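Local coordinates for glycerol uptake operon antiterminator regulatory protein (Listeria monocytogenes str. 4b, PDB 3KTS), which probably acts as a glycerol-3-phosphate-responsive antiterminator that controls transcription of the glycerol uptake operon, at residues I13-N18 against Y32-E37; F76-I81 against K98-L103; R107-D112 against E132-I137. All coordinates share one frame; numbering follows the deposited sequence.

Contacts 1 and 3 each pair two neighbouring parallel strands of one barrel sheet, and each is the strand-strand part of a beta-alpha-beta unit; contact 2 joins two peripheral segments, the end of helix 71-81 and the loop after helix 91-99. Contact 1 is the most buried and rests on backbone hydrogen bonds and apolar side chains, with a Leu36 methyl over the His17 ring. Contact 3, partly buried, adds an Arg107-Glu132 salt bridge. Contact 2 lies at the surface, with no hydrogen bond between its segments. Contacts 1 and 3 meet where Leu36 CD2 packs against Arg107 NH2, 4.0 Å away, whereas contacts 2 and 3, whose centres are about 25 Å apart, are linked through strand 103-109.

Contact 1 (I13-N18 against Y32-E37); sequences IPAAHN and YMVMLE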
loop_
_atom_site.group_PDB
_atom_site.type_symbol
_atom_site.label_atom_id
_atom_site.label_comp_id
_atom_site.label_asym_id
_atom_site.label_seq_id
_atom_site.Cartn_x
_atom_site.Cartn_y
_atom_site.Cartn_z
ATOM N N ILE A 13 -4.164 8.041 -1.475
ATOM C CA ILE A 13 -4.103 6.910 -2.369
ATOM C C ILE A 13 -5.356 6.102 -2.068
ATOM O O ILE A 13 -5.412 5.413 -1.054
ATOM C CB ILE A 13 -2.831 6.073 -2.145
ATOM C CG1 ILE A 13 -1.578 6.964 -2.199
ATOM C CG2 ILE A 13 -2.754 4.964 -3.180
ATOM C CD1 ILE A 13 -0.268 6.234 -1.924
ATOM N N PRO A 14 -6.389 6.224 -2.921
ATOM C CA PRO A 14 -7.653 5.524 -2.705
ATOM C C PRO A 14 -7.495 4.011 -2.663
ATOM O O PRO A 14 -6.670 3.452 -3.385
ATOM C CB PRO A 14 -8.495 5.938 -3.922
ATOM C CG PRO A 14 -7.524 6.391 -4.935
ATOM C CD PRO A 14 -6.437 7.047 -4.141
ATOM N N ALA A 15 -8.284 3.367 -1.810
ATOM C CA ALA A 15 -8.195 1.930 -1.606
ATOM C C ALA A 15 -9.506 1.254 -1.979
ATOM O O ALA A 15 -10.523 1.460 -1.324
ATOM C CB ALA A 15 -7.819 1.624 -0.155
ATOM N N ALA A 16 -9.471 0.445 -3.034
ATOM C CA ALA A 16 -10.663 -0.215 -3.548
ATOM C C ALA A 16 -10.891 -1.576 -2.906
ATOM O O ALA A 16 -9.995 -2.422 -2.915
ATOM C CB ALA A 16 -10.570 -0.359 -5.065
ATOM N N HIS A 17 -12.092 -1.771 -2.357
ATOM C CA HIS A 17 -12.551 -3.071 -1.859
ATOM C C HIS A 17 -13.280 -3.841 -2.954
ATOM O O HIS A 17 -13.296 -5.078 -2.959
ATOM C CB HIS A 17 -13.520 -2.891 -0.690
ATOM C CG HIS A 17 -12.871 -2.444 0.581
ATOM N ND1 HIS A 17 -12.234 -3.313 1.438
ATOM C CD2 HIS A 17 -12.778 -1.219 1.149
ATOM C CE1 HIS A 17 -11.772 -2.644 2.479
ATOM N NE2 HIS A 17 -12.082 -1.370 2.325
ATOM N N ASN A 18 -13.891 -3.089 -3.868
ATOM C CA ASN A 18 -14.796 -3.627 -4.879
ATOM C C ASN A 18 -14.255 -3.496 -6.289
ATOM O O ASN A 18 -13.232 -2.852 -6.530
ATOM C CB ASN A 18 -16.141 -2.896 -4.814
ATOM C CG ASN A 18 -16.875 -3.137 -3.517
ATOM O OD1 ASN A 18 -17.560 -4.147 -3.358
ATOM N ND2 ASN A 18 -16.747 -2.203 -2.581
ATOM N N TYR A 32 -2.094 7.104 -8.402
ATOM C CA TYR A 32 -1.935 5.792 -7.736
ATOM C C TYR A 32 -3.170 5.316 -6.968
ATOM O O TYR A 32 -3.801 6.087 -6.236
ATOM C CB TYR A 32 -0.730 5.795 -6.799
ATOM C CG TYR A 32 0.573 5.452 -7.477
ATOM C CD1 TYR A 32 1.376 6.443 -8.031
ATOM C CD2 TYR A 32 1.008 4.133 -7.551
ATOM C CE1 TYR A 32 2.576 6.126 -8.648
ATOM C CE2 TYR A 32 2.203 3.805 -8.160
ATOM C CZ TYR A 32 2.979 4.805 -8.709
ATOM O OH TYR A 32 4.157 4.468 -9.326
ATOM N N MET A 33 -3.500 4.038 -7.138
ATOM C CA MET A 33 -4.619 3.418 -6.430
ATOM C C MET A 33 -4.182 2.149 -5.690
ATOM O O MET A 33 -3.127 1.576 -5.985
ATOM C CB MET A 33 -5.764 3.098 -7.394
ATOM C CG MET A 33 -5.541 1.858 -8.250
ATOM S SD MET A 33 -7.089 1.004 -8.598
ATOM C CE MET A 33 -7.714 1.971 -9.970
ATOM N N VAL A 34 -4.996 1.719 -4.731
ATOM C CA VAL A 34 -4.727 0.493 -3.990
ATOM C C VAL A 34 -5.866 -0.508 -4.146
ATOM O O VAL A 34 -7.037 -0.159 -3.991
ATOM C CB VAL A 34 -4.505 0.776 -2.493
ATOM C CG1 VAL A 34 -4.530 -0.521 -1.698
ATOM C CG2 VAL A 34 -3.191 1.513 -2.282
ATOM N N MET A 35 -5.517 -1.753 -4.452
ATOM C CA MET A 35 -6.510 -2.803 -4.644
ATOM C C MET A 35 -6.448 -3.834 -3.522
ATOM O O MET A 35 -5.446 -4.529 -3.360
ATOM C CB MET A 35 -6.313 -3.486 -5.998
ATOM C CG MET A 35 -7.593 -3.661 -6.798
ATOM S SD MET A 35 -7.301 -4.362 -8.434
ATOM C CE MET A 35 -6.946 -2.882 -9.378
ATOM N N LEU A 36 -7.526 -3.926 -2.749
ATOM C CA LEU A 36 -7.468 -4.526 -1.422
ATOM C C LEU A 36 -7.797 -6.013 -1.474
ATOM O O LEU A 36 -6.918 -6.860 -1.316
ATOM C CB LEU A 36 -8.425 -3.808 -0.468
ATOM C CG LEU A 36 -7.841 -2.635 0.323
ATOM C CD1 LEU A 36 -8.949 -1.728 0.835
ATOM C CD2 LEU A 36 -6.979 -3.137 1.472
ATOM N N GLU A 37 -9.070 -6.325 -1.697
ATOM C CA GLU A 37 -9.495 -7.703 -1.916
ATOM C C GLU A 37 -9.752 -7.971 -3.394
ATOM O O GLU A 37 -10.390 -7.171 -4.079
ATOM C CB GLU A 37 -10.750 -8.012 -1.099
ATOM C CG GLU A 37 -11.136 -9.482 -1.087
ATOM C CD GLU A 37 -12.529 -9.715 -0.536
ATOM O OE1 GLU A 37 -12.940 -10.889 -0.429
ATOM O OE2 GLU A 37 -13.214 -8.722 -0.209
#
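Leu36 and Ala16 meet where strand 12-16 ends and strand 32-39 is interrupted, with Leu36 N donating to Ala16 O. The side chain of Leu36 then bends back over the first strand's end. Its CB lies 3.2 Å from Ala16 O, and CG stays beside the same carbonyl. From there Leu36 CD1 reaches across to lie 3.7 Å from Ala15 CB, and also comes over one face of the His17 imidazole. The CH-pi contact puts Leu36 CD1 3.5 Å from the His17 ring centroid, 17° off the ring normal. The chi1 of His17 (-72°) sets its CG beside the backbone N, and its NE2 is hydrogen-bonded to Ser179 OG.

Behind this end the strands pair in parallel. Val34 grips both sides of Ala15: Val34 N donates to Pro14 O at 2.8 Å, and Val34 O accepts from Ala16 N at 2.7 Å. On the face of Ala15 and Val34, which looks into the barrel, Ile13 CG2 packs 3.6 Å from Val34 CG2 and Thr177 of strand 173-178 adjoins both side chains. Ala16 and Met35 occupy the other face, under helix 20-25, the connection of this beta-alpha-beta crossover.

An unidentified ligand, possibly a crystallisation component, lies close to the Leu36 side chain; it may mark a pocket at the C-terminal end of the strands, where TIM barrels usually bind ligands. The chemistry implies that main-chain bonds fix the strand register while apolar contacts and the Leu36 methyl on His17 fill the inner face, with no polar side-chain bond between the two segments.

Contact 2 (F76-I81 against K98-L103); sequences FLCTEI and KQHKML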
loop_
_atom_site.group_PDB
_atom_site.type_symbol
_atom_site.label_atom_id
_atom_site.label_comp_id
_atom_site.label_asym_id
_atom_site.label_seq_id
_atom_site.Cartn_x
_atom_site.Cartn_y
_atom_site.Cartn_z
ATOM N N PHE A 76 4.214 -14.910 -10.070
ATOM C CA PHE A 76 3.004 -14.747 -10.883
ATOM C C PHE A 76 2.534 -13.298 -10.961
ATOM O O PHE A 76 2.150 -12.822 -12.030
ATOM C CB PHE A 76 1.901 -15.632 -10.304
ATOM C CG PHE A 76 0.553 -15.477 -10.960
ATOM C CD1 PHE A 76 -0.522 -14.958 -10.242
ATOM C CD2 PHE A 76 0.346 -15.882 -12.273
ATOM C CE1 PHE A 76 -1.773 -14.828 -10.825
ATOM C CE2 PHE A 76 -0.900 -15.750 -12.869
ATOM C CZ PHE A 76 -1.966 -15.234 -12.140
ATOM N N LEU A 77 2.582 -12.603 -9.829
ATOM C CA LEU A 77 2.162 -11.209 -9.763
ATOM C C LEU A 77 3.095 -10.304 -10.538
ATOM O O LEU A 77 2.651 -9.332 -11.139
ATOM C CB LEU A 77 2.072 -10.732 -8.315
ATOM C CG LEU A 77 1.044 -11.394 -7.398
ATOM C CD1 LEU A 77 1.051 -10.696 -6.059
ATOM C CD2 LEU A 77 -0.349 -11.377 -8.010
ATOM N N CYS A 78 4.381 -10.641 -10.531
ATOM C CA CYS A 78 5.407 -9.808 -11.152
ATOM C C CYS A 78 5.594 -10.068 -12.641
ATOM O O CYS A 78 5.856 -9.138 -13.405
ATOM C CB CYS A 78 6.738 -10.002 -10.436
ATOM S SG CYS A 78 6.738 -9.451 -8.719
ATOM N N THR A 79 5.468 -11.330 -13.045
ATOM C CA THR A 79 5.678 -11.722 -14.439
ATOM C C THR A 79 4.391 -11.746 -15.266
ATOM O O THR A 79 4.422 -11.432 -16.454
ATOM C CB THR A 79 6.396 -13.097 -14.570
ATOM O OG1 THR A 79 5.605 -14.123 -13.954
ATOM C CG2 THR A 79 7.785 -13.061 -13.929
ATOM N N GLU A 80 3.265 -12.104 -14.650
ATOM C CA GLU A 80 2.019 -12.282 -15.409
ATOM C C GLU A 80 0.855 -11.350 -15.080
ATOM O O GLU A 80 -0.067 -11.227 -15.885
ATOM C CB GLU A 80 1.555 -13.743 -15.378
ATOM C CG GLU A 80 2.245 -14.623 -16.417
ATOM C CD GLU A 80 1.279 -15.526 -17.180
ATOM O OE1 GLU A 80 1.656 -16.008 -18.271
ATOM O OE2 GLU A 80 0.143 -15.751 -16.700
ATOM N N ILE A 81 0.868 -10.707 -13.916
ATOM C CA ILE A 81 -0.204 -9.753 -13.588
ATOM C C ILE A 81 0.280 -8.314 -13.748
ATOM O O ILE A 81 -0.394 -7.499 -14.385
ATOM C CB ILE A 81 -0.882 -10.054 -12.209
ATOM C CG1 ILE A 81 -2.205 -10.797 -12.405
ATOM C CG2 ILE A 81 -1.277 -8.794 -11.473
ATOM C CD1 ILE A 81 -2.152 -12.038 -13.243
ATOM N N LYS A 98 11.429 -7.418 -4.761
ATOM C CA LYS A 98 12.661 -6.673 -4.990
ATOM C C LYS A 98 13.576 -7.316 -6.033
ATOM O O LYS A 98 14.330 -6.611 -6.697
ATOM C CB LYS A 98 13.406 -6.457 -3.676
ATOM C CG LYS A 98 12.882 -5.265 -2.870
ATOM C CD LYS A 98 13.514 -5.199 -1.489
ATOM C CE LYS A 98 14.957 -4.739 -1.543
ATOM N NZ LYS A 98 15.623 -4.980 -0.243
ATOM N N GLN A 99 13.501 -8.639 -6.182
ATOM C CA GLN A 99 14.263 -9.339 -7.220
ATOM C C GLN A 99 13.725 -8.997 -8.604
ATOM O O GLN A 99 14.490 -8.884 -9.559
ATOM C CB GLN A 99 14.244 -10.859 -7.015
ATOM C CG GLN A 99 14.778 -11.318 -5.675
ATOM C CD GLN A 99 15.193 -12.782 -5.657
ATOM O OE1 GLN A 99 14.398 -13.676 -5.954
ATOM N NE2 GLN A 99 16.444 -13.030 -5.288
ATOM N N HIS A 100 12.408 -8.817 -8.694
ATOM C CA HIS A 100 11.738 -8.490 -9.948
ATOM C C HIS A 100 11.666 -6.993 -10.177
ATOM O O HIS A 100 10.930 -6.542 -11.062
ATOM C CB HIS A 100 10.317 -9.045 -9.956
ATOM C CG HIS A 100 10.247 -10.536 -10.005
ATOM N ND1 HIS A 100 10.175 -11.239 -11.187
ATOM C CD2 HIS A 100 10.227 -11.459 -9.016
ATOM C CE1 HIS A 100 10.116 -12.532 -10.927
ATOM N NE2 HIS A 100 10.145 -12.693 -9.616
ATOM N N LYS A 101 12.416 -6.236 -9.373
ATOM C CA LYS A 101 12.458 -4.770 -9.424
ATOM C C LYS A 101 11.061 -4.149 -9.311
ATOM O O LYS A 101 10.718 -3.221 -10.047
ATOM C CB LYS A 101 13.215 -4.271 -10.668
ATOM C CG LYS A 101 14.605 -4.881 -10.845
ATOM C CD LYS A 101 15.376 -4.190 -11.959
ATOM C CE LYS A 101 16.736 -4.845 -12.178
ATOM N NZ LYS A 101 17.416 -4.320 -13.400
ATOM N N MET A 102 10.264 -4.696 -8.390
ATOM C CA MET A 102 8.925 -4.204 -8.076
ATOM C C MET A 102 8.950 -3.306 -6.860
ATOM O O MET A 102 9.788 -3.473 -5.964
ATOM C CB MET A 102 7.985 -5.363 -7.781
ATOM C CG MET A 102 7.074 -5.718 -8.906
ATOM S SD MET A 102 5.513 -4.823 -8.875
ATOM C CE MET A 102 4.683 -5.892 -10.025
ATOM N N LEU A 103 8.014 -2.363 -6.833
ATOM C CA LEU A 103 7.824 -1.489 -5.694
ATOM C C LEU A 103 7.228 -2.340 -4.581
ATOM O O LEU A 103 6.038 -2.658 -4.594
ATOM C CB LEU A 103 6.866 -0.350 -6.060
ATOM C CG LEU A 103 6.999 1.093 -5.548
ATOM C CD1 LEU A 103 5.611 1.660 -5.304
ATOM C CD2 LEU A 103 7.828 1.229 -4.291
#
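Cys78 and His100 form the close-packed part of this contact. The CB of Cys78 sits over one face of the imidazole, offset toward the rim, with Cys78 CB 3.6 Å from His100 CG. The sulfur approaches the ring obliquely, 4.3 Å from Cys78 SG to the His100 centroid, and also rests against the next apolar group: Cys78 SG lies 3.8 Å from Met102 CG. Beyond CG, chi2 of the methionine (-90°) turns SD aside, and CE lies near the backbone of helix 71-81, Met102 CE 4.1 Å from Leu77 O.

His100 and Met102 are both brought to the helix by the way helix 91-99 ends. Lys101, with positive phi, is the C-prime residue of a Schellman motif, in which Met102 N bonds to Ala97 O and Lys101 N weakly to Lys98 O. The chain then leads into strand 103-109 of the barrel, so the contact joins the C-terminal ends of two neighbouring outer helices. Opposite, helix 71-81 finishes with a wider pi-type turn at 77-81.

Toward solvent the fit is looser. Thr79 is exposed, and its CG2 approaches the ring obliquely, 3.8 Å from His100 CE1, while its OG1 turns back to bond to the carbonyl of Asp75. The side chain of that same aspartate bonds to His100 NE2.

Contact 3 (R107-D112 against E132-I137); sequences RLFMID and ELLPGI
Leu134 O is approached by two donors from the neighbouring strand, a strong one and a weak one. Met110 N hydrogen-bonds to it at 2.7 Å, while the CA-H of Phe109 makes a longer contact, 3.6 Å from Phe109 CA to Leu134 O. The carbonyl belongs to the cis peptide bond before Pro135, whose CD packs near Met110 CB. Two further bonds complete the parallel pairing of strands 103-109 and 130-134: Leu108 N donates to Glu132 O at 2.8 Å, and Leu134 N donates to Leu108 O.

On the inner face Arg107 and Glu132 run alongside each other in the same direction. The arginine chain is extended, with CG anti to the backbone N (chi1 -150°), and NE bridges to the carboxylate, 3.0 Å from Arg107 NE to Glu132 OE1. The oxygen is tilted 33° out of the guanidinium plane, and the N-H...O angle is only 130°, so the salt bridge is bent. The other carboxylate oxygen, OE2, hydrogen-bonds to Thr177 OG1, giving the carboxylate a second partner. The Leu134 side chain crosses that of Arg107, with Leu134 CD1 3.5 Å from Arg107 CG and Leu134 CD2 3.6 Å from Arg107 NH2. Leu134 CD1 also touches the Phe109 ring, 4.0 Å from Phe109 CE1. An unidentified molecule, possibly from the crystallisation liquor, lies near Arg107 and may mark a pocket.

Outside the barrel, Leu108 packs on helix 113-126 and Leu133 on helix 139-149, with Met110 touching both helices. Beyond Met110, the centre of an inverse gamma turn, Asp112 N-caps helix 113-126, the crossover joining these two strands, while strands 85-88 and 153-156 continue the sheet on either side.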
loop_
_atom_site.group_PDB
_atom_site.type_symbol
_atom_site.label_atom_id
_atom_site.label_comp_id
_atom_site.label_asym_id
_atom_site.label_seq_id
_atom_site.Cartn_x
_atom_site.Cartn_y
_atom_site.Cartn_z
ATOM N N ARG A 107 3.579 -4.086 4.907
ATOM C CA ARG A 107 2.459 -3.718 5.755
ATOM C C ARG A 107 2.749 -4.059 7.205
ATOM O O ARG A 107 3.155 -5.176 7.525
ATOM C CB ARG A 107 1.206 -4.445 5.297
ATOM C CG ARG A 107 -0.052 -3.680 5.569
ATOM C CD ARG A 107 -1.262 -4.394 5.014
ATOM N NE ARG A 107 -2.430 -3.520 4.948
ATOM C CZ ARG A 107 -3.670 -3.946 4.737
ATOM N NH1 ARG A 107 -3.911 -5.243 4.559
ATOM N NH2 ARG A 107 -4.669 -3.074 4.684
ATOM N N LEU A 108 2.538 -3.086 8.079
ATOM C CA LEU A 108 2.771 -3.270 9.495
ATOM C C LEU A 108 1.518 -2.884 10.261
ATOM O O LEU A 108 0.885 -1.876 9.947
ATOM C CB LEU A 108 3.940 -2.403 9.945
ATOM C CG LEU A 108 4.891 -3.064 10.939
ATOM C CD1 LEU A 108 5.899 -3.906 10.179
ATOM C CD2 LEU A 108 5.600 -2.019 11.785
ATOM N N PHE A 109 1.161 -3.692 11.257
ATOM C CA PHE A 109 0.005 -3.420 12.108
ATOM C C PHE A 109 0.462 -2.966 13.485
ATOM O O PHE A 109 0.967 -3.777 14.272
ATOM C CB PHE A 109 -0.863 -4.673 12.270
ATOM C CG PHE A 109 -1.425 -5.218 10.981
ATOM C CD1 PHE A 109 -1.963 -4.374 10.014
ATOM C CD2 PHE A 109 -1.450 -6.590 10.757
ATOM C CE1 PHE A 109 -2.488 -4.891 8.830
ATOM C CE2 PHE A 109 -1.973 -7.114 9.580
ATOM C CZ PHE A 109 -2.496 -6.264 8.615
ATOM N N MET A 110 0.282 -1.680 13.783
ATOM C CA MET A 110 0.565 -1.135 15.118
ATOM C C MET A 110 -0.414 -1.677 16.172
ATOM O O MET A 110 -1.376 -1.009 16.553
ATOM C CB MET A 110 0.563 0.404 15.103
ATOM C CG MET A 110 1.699 1.058 14.283
ATOM S SD MET A 110 3.370 0.487 14.703
ATOM C CE MET A 110 3.469 0.957 16.425
ATOM N N ILE A 111 -0.157 -2.899 16.627
ATOM C CA ILE A 111 -1.041 -3.594 17.552
ATOM C C ILE A 111 -0.529 -3.413 18.977
ATOM O O ILE A 111 -1.223 -2.851 19.824
ATOM C CB ILE A 111 -1.156 -5.106 17.203
ATOM C CG1 ILE A 111 -1.773 -5.298 15.820
ATOM C CG2 ILE A 111 -2.003 -5.836 18.221
ATOM C CD1 ILE A 111 -1.705 -6.728 15.314
ATOM N N ASP A 112 0.687 -3.899 19.221
ATOM C CA ASP A 112 1.336 -3.815 20.527
ATOM C C ASP A 112 2.845 -3.575 20.394
ATOM O O ASP A 112 3.351 -3.375 19.289
ATOM C CB ASP A 112 1.030 -5.064 21.376
ATOM C CG ASP A 112 1.231 -6.376 20.618
ATOM O OD1 ASP A 112 2.262 -6.541 19.937
ATOM O OD2 ASP A 112 0.359 -7.264 20.728
ATOM N N GLU A 132 3.702 0.530 4.821
ATOM C CA GLU A 132 2.362 0.998 5.182
ATOM C C GLU A 132 2.107 0.694 6.664
ATOM O O GLU A 132 2.203 -0.456 7.090
ATOM C CB GLU A 132 1.294 0.348 4.291
ATOM C CG GLU A 132 -0.111 0.906 4.449
ATOM C CD GLU A 132 -1.150 0.173 3.591
ATOM O OE1 GLU A 132 -1.316 -1.063 3.743
ATOM O OE2 GLU A 132 -1.812 0.845 2.768
ATOM N N LEU A 133 1.804 1.729 7.443
ATOM C CA LEU A 133 1.439 1.558 8.854
ATOM C C LEU A 133 -0.064 1.667 9.062
ATOM O O LEU A 133 -0.716 2.560 8.514
ATOM C CB LEU A 133 2.153 2.578 9.742
ATOM C CG LEU A 133 3.467 2.156 10.413
ATOM C CD1 LEU A 133 4.612 1.957 9.412
ATOM C CD2 LEU A 133 3.857 3.173 11.484
ATOM N N LEU A 134 -0.605 0.739 9.848
ATOM C CA LEU A 134 -2.022 0.740 10.216
ATOM C C LEU A 134 -2.170 0.591 11.733
ATOM O O LEU A 134 -1.424 -0.167 12.346
ATOM C CB LEU A 134 -2.782 -0.368 9.486
ATOM C CG LEU A 134 -2.733 -0.340 7.956
ATOM C CD1 LEU A 134 -1.636 -1.249 7.473
ATOM C CD2 LEU A 134 -4.054 -0.741 7.329
ATOM N N PRO A 135 -3.112 1.329 12.352
ATOM C CA PRO A 135 -4.001 2.324 11.763
ATOM C C PRO A 135 -3.284 3.635 11.492
ATOM O O PRO A 135 -2.190 3.866 12.012
ATOM C CB PRO A 135 -5.059 2.526 12.843
ATOM C CG PRO A 135 -4.340 2.279 14.101
ATOM C CD PRO A 135 -3.361 1.177 13.797
ATOM N N GLY A 136 -3.910 4.475 10.674
ATOM C CA GLY A 136 -3.342 5.758 10.285
ATOM C C GLY A 136 -3.767 6.901 11.183
ATOM O O GLY A 136 -3.566 8.069 10.840
ATOM N N ILE A 137 -4.358 6.572 12.330
ATOM C CA ILE A 137 -4.786 7.595 13.285
ATOM C C ILE A 137 -3.940 7.662 14.556
ATOM O O ILE A 137 -4.380 8.218 15.563
ATOM C CB ILE A 137 -6.291 7.499 13.635
ATOM C CG1 ILE A 137 -6.662 6.085 14.096
ATOM C CG2 ILE A 137 -7.137 7.960 12.449
ATOM C CD1 ILE A 137 -8.054 5.975 14.695
#